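Rhamnosidase B (Bacillus sp., PDB 2OKX) hydrolyses terminal alpha-L-rhamnose residues from rhamnosides, as a glycoside hydrolase of family 78. Local coordinates at residues Ile462-Val468 against Tyr507-Arg513. Numbering follows the deposited sequence.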
ATOM      1  N   ILE A 462      13.575  17.530  19.472  1.00 20.57           N
ATOM      2  CA  ILE A 462      12.779  16.483  18.839  1.00 21.25           C
ATOM      3  C   ILE A 462      12.135  16.975  17.544  1.00 20.42           C
ATOM      4  O   ILE A 462      11.503  18.032  17.519  1.00 20.42           O
ATOM      5  CB  ILE A 462      11.649  16.001  19.771  1.00 22.99           C
ATOM      6  CG1 ILE A 462      12.242  15.305  20.998  1.00 24.05           C
ATOM      7  CG2 ILE A 462      10.712  15.057  19.014  1.00 22.83           C
ATOM      8  CD1 ILE A 462      11.200  14.977  22.066  1.00 21.80           C
ATOM      9  N   ILE A 463      12.305  16.204  16.474  1.00 21.38           N
ATOM     10  CA  ILE A 463      11.715  16.533  15.181  1.00 20.11           C
ATOM     11  C   ILE A 463      10.748  15.404  14.814  1.00 19.69           C
ATOM     12  O   ILE A 463      11.177  14.306  14.445  1.00 20.60           O
ATOM     13  CB  ILE A 463      12.791  16.655  14.074  1.00 21.22           C
ATOM     14  CG1 ILE A 463      13.847  17.695  14.470  1.00 20.63           C
ATOM     15  CG2 ILE A 463      12.137  17.067  12.754  1.00 21.75           C
ATOM     16  CD1 ILE A 463      13.293  19.114  14.650  1.00 20.25           C
ATOM     17  N   ASP A 464       9.449  15.673  14.935  1.00 17.94           N
ATOM     18  CA  ASP A 464       8.410  14.693  14.623  1.00 18.64           C
ATOM     19  C   ASP A 464       7.806  14.933  13.242  1.00 19.34           C
ATOM     20  O   ASP A 464       7.492  16.071  12.879  1.00 19.63           O
ATOM     21  CB  ASP A 464       7.292  14.755  15.664  1.00 19.58           C
ATOM     22  CG  ASP A 464       7.667  14.078  16.971  1.00 19.71           C
ATOM     23  OD1 ASP A 464       6.864  14.150  17.921  1.00 20.20           O
ATOM     24  OD2 ASP A 464       8.754  13.469  17.041  1.00 20.24           O
ATOM     25  N   ALA A 465       7.642  13.855  12.481  1.00 20.15           N
ATOM     26  CA  ALA A 465       7.075  13.938  11.143  1.00 19.01           C
ATOM     27  C   ALA A 465       5.883  12.998  11.050  1.00 18.72           C
ATOM     28  O   ALA A 465       5.957  11.846  11.474  1.00 19.14           O
ATOM     29  CB  ALA A 465       8.121  13.562  10.107  1.00 19.89           C
ATOM     30  N   TYR A 466       4.784  13.501  10.496  1.00 18.11           N
ATOM     31  CA  TYR A 466       3.558  12.726  10.347  1.00 17.50           C
ATOM     32  C   TYR A 466       2.842  13.162   9.065  1.00 16.65           C
ATOM     33  O   TYR A 466       2.487  14.326   8.912  1.00 17.59           O
ATOM     34  CB  TYR A 466       2.675  12.954  11.577  1.00 16.16           C
ATOM     35  CG  TYR A 466       1.243  12.484  11.455  1.00 17.47           C
ATOM     36  CD1 TYR A 466       0.935  11.215  10.957  1.00 17.18           C
ATOM     37  CD2 TYR A 466       0.193  13.296  11.885  1.00 16.50           C
ATOM     38  CE1 TYR A 466      -0.389  10.766  10.893  1.00 15.57           C
ATOM     39  CE2 TYR A 466      -1.125  12.859  11.830  1.00 16.30           C
ATOM     40  CZ  TYR A 466      -1.409  11.594  11.336  1.00 15.63           C
ATOM     41  OH  TYR A 466      -2.713  11.155  11.326  1.00 14.98           O
ATOM     42  N   GLY A 467       2.638  12.224   8.146  1.00 16.28           N
ATOM     43  CA  GLY A 467       1.989  12.562   6.892  1.00 16.22           C
ATOM     44  C   GLY A 467       0.551  12.102   6.740  1.00 15.34           C
ATOM     45  O   GLY A 467       0.217  10.958   7.048  1.00 16.56           O
ATOM     46  N   VAL A 468      -0.310  13.005   6.277  1.00 15.11           N
ATOM     47  CA  VAL A 468      -1.709  12.664   6.048  1.00 16.45           C
ATOM     48  C   VAL A 468      -2.040  12.999   4.597  1.00 16.86           C
ATOM     49  O   VAL A 468      -1.299  13.733   3.942  1.00 15.17           O
ATOM     50  CB  VAL A 468      -2.665  13.423   7.001  1.00 17.66           C
ATOM     51  CG1 VAL A 468      -2.326  13.080   8.447  1.00 18.33           C
ATOM     52  CG2 VAL A 468      -2.581  14.923   6.771  1.00 18.06           C
ATOM     53  N   TYR A 507       0.098  16.176   3.062  1.00 15.25           N
ATOM     54  CA  TYR A 507       0.408  17.149   4.110  1.00 16.12           C
ATOM     55  C   TYR A 507       1.311  16.545   5.173  1.00 17.10           C
ATOM     56  O   TYR A 507       1.054  15.451   5.659  1.00 16.52           O
ATOM     57  CB  TYR A 507      -0.884  17.626   4.776  1.00 14.51           C
ATOM     58  CG  TYR A 507      -1.924  18.110   3.792  1.00 18.92           C
ATOM     59  CD1 TYR A 507      -1.951  19.442   3.364  1.00 18.18           C
ATOM     60  CD2 TYR A 507      -2.884  17.234   3.290  1.00 17.01           C
ATOM     61  CE1 TYR A 507      -2.919  19.889   2.459  1.00 19.16           C
ATOM     62  CE2 TYR A 507      -3.851  17.668   2.387  1.00 18.34           C
ATOM     63  CZ  TYR A 507      -3.866  18.992   1.979  1.00 17.04           C
ATOM     64  OH  TYR A 507      -4.850  19.415   1.117  1.00 20.39           O
ATOM     65  N   LEU A 508       2.363  17.270   5.540  1.00 18.17           N
ATOM     66  CA  LEU A 508       3.287  16.788   6.553  1.00 18.54           C
ATOM     67  C   LEU A 508       3.249  17.643   7.809  1.00 17.85           C
ATOM     68  O   LEU A 508       3.490  18.852   7.767  1.00 19.32           O
ATOM     69  CB  LEU A 508       4.718  16.772   6.008  1.00 18.97           C
ATOM     70  CG  LEU A 508       5.794  16.209   6.946  1.00 19.73           C
ATOM     71  CD1 LEU A 508       5.608  14.704   7.101  1.00 20.43           C
ATOM     72  CD2 LEU A 508       7.176  16.501   6.379  1.00 18.96           C
ATOM     73  N   PHE A 509       2.921  17.018   8.930  1.00 17.45           N
ATOM     74  CA  PHE A 509       2.924  17.729  10.199  1.00 17.73           C
ATOM     75  C   PHE A 509       4.354  17.590  10.701  1.00 19.60           C
ATOM     76  O   PHE A 509       4.804  16.483  10.990  1.00 20.96           O
ATOM     77  CB  PHE A 509       1.968  17.082  11.207  1.00 16.23           C
ATOM     78  CG  PHE A 509       0.525  17.428  10.987  1.00 18.48           C
ATOM     79  CD1 PHE A 509      -0.200  16.845   9.952  1.00 19.66           C
ATOM     80  CD2 PHE A 509      -0.110  18.349  11.815  1.00 19.30           C
ATOM     81  CE1 PHE A 509      -1.544  17.177   9.745  1.00 21.14           C
ATOM     82  CE2 PHE A 509      -1.450  18.688  11.619  1.00 19.70           C
ATOM     83  CZ  PHE A 509      -2.167  18.101  10.581  1.00 21.16           C
ATOM     84  N   LEU A 510       5.077  18.704  10.774  1.00 19.17           N
ATOM     85  CA  LEU A 510       6.454  18.680  11.253  1.00 19.76           C
ATOM     86  C   LEU A 510       6.414  19.415  12.582  1.00 19.64           C
ATOM     87  O   LEU A 510       6.196  20.623  12.621  1.00 20.50           O
ATOM     88  CB  LEU A 510       7.384  19.399  10.268  1.00 20.03           C
ATOM     89  CG  LEU A 510       8.880  19.284  10.579  1.00 20.30           C
ATOM     90  CD1 LEU A 510       9.337  17.846  10.366  1.00 20.93           C
ATOM     91  CD2 LEU A 510       9.669  20.224   9.688  1.00 20.34           C
ATOM     92  N   THR A 511       6.605  18.680  13.673  1.00 20.59           N
ATOM     93  CA  THR A 511       6.532  19.287  14.994  1.00 20.88           C
ATOM     94  C   THR A 511       7.869  19.263  15.728  1.00 22.12           C
ATOM     95  O   THR A 511       8.485  18.207  15.902  1.00 21.99           O
ATOM     96  CB  THR A 511       5.440  18.590  15.824  1.00 19.79           C
ATOM     97  OG1 THR A 511       4.244  18.501  15.036  1.00 22.99           O
ATOM     98  CG2 THR A 511       5.126  19.381  17.077  1.00 19.34           C
ATOM     99  N   VAL A 512       8.309  20.450  16.141  1.00 22.12           N
ATOM    100  CA  VAL A 512       9.583  20.626  16.831  1.00 22.22           C
ATOM    101  C   VAL A 512       9.332  20.790  18.327  1.00 22.22           C
ATOM    102  O   VAL A 512       8.564  21.661  18.737  1.00 22.43           O
ATOM    103  CB  VAL A 512      10.321  21.872  16.289  1.00 22.69           C
ATOM    104  CG1 VAL A 512      11.707  21.990  16.924  1.00 22.78           C
ATOM    105  CG2 VAL A 512      10.433  21.782  14.768  1.00 21.10           C
ATOM    106  N   ARG A 513       9.986  19.957  19.131  1.00 22.82           N
ATOM    107  CA  ARG A 513       9.806  19.992  20.582  1.00 24.74           C
ATOM    108  C   ARG A 513      11.113  19.987  21.389  1.00 25.25           C
ATOM    109  O   ARG A 513      12.150  19.517  20.924  1.00 24.76           O
ATOM    110  CB  ARG A 513       8.985  18.779  21.039  1.00 25.65           C
ATOM    111  CG  ARG A 513       7.962  18.230  20.040  1.00 23.57           C
ATOM    112  CD  ARG A 513       7.308  16.970  20.612  1.00 24.42           C
ATOM    113  NE  ARG A 513       6.517  16.222  19.632  1.00 24.05           N
ATOM    114  CZ  ARG A 513       5.246  16.474  19.336  1.00 21.09           C
ATOM    115  NH1 ARG A 513       4.596  17.460  19.941  1.00 19.69           N
ATOM    116  NH2 ARG A 513       4.624  15.730  18.431  1.00 21.90           N
TER
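Asp464 OD1 is gripped twice by Arg513, by NE at 2.7 Å and by NH2 at 2.8 Å. The guanidinium meets it side-on, with OD1 in its plane; NH2 takes the anti lone pair, whereas NE comes from above the carboxylate plane, the two planes standing 64° apart. Arg513 reaches back over its own strand, extended from CG to NE, and Thr511 CG2 covers one guanidinium face. NH1 makes a second salt bridge, to Asp436 OD1. A leucine in place of Arg513 would probably leave the buried carboxylate of Asp464, and that of Asp436, each short of a charged partner. Beneath this bridge the strands run antiparallel, paired from Ile462–Arg513 to Val468–Tyr507, with Phe509 N giving Tyr466 O a bond of 2.7 Å. On the salt-bridge face, Tyr466 and Phe509 lie side by side, rings oblique, and Val468 CG2 sits at the Phe509 edge, 3.9 Å from CE1. On the other face Leu510, its CG turned anti to the backbone N (chi1 -173°), brings CD1 to 3.8 Å from Ile463 CG2. Both strands are interior to a sheet of the concanavalin-like domain: strand 485-489, whose Arg487 pairs with Asp464 OD2, flanks 462-468, strand 436-443 flanks 507-513, and helix 397-402 packs against the salt-bridge face.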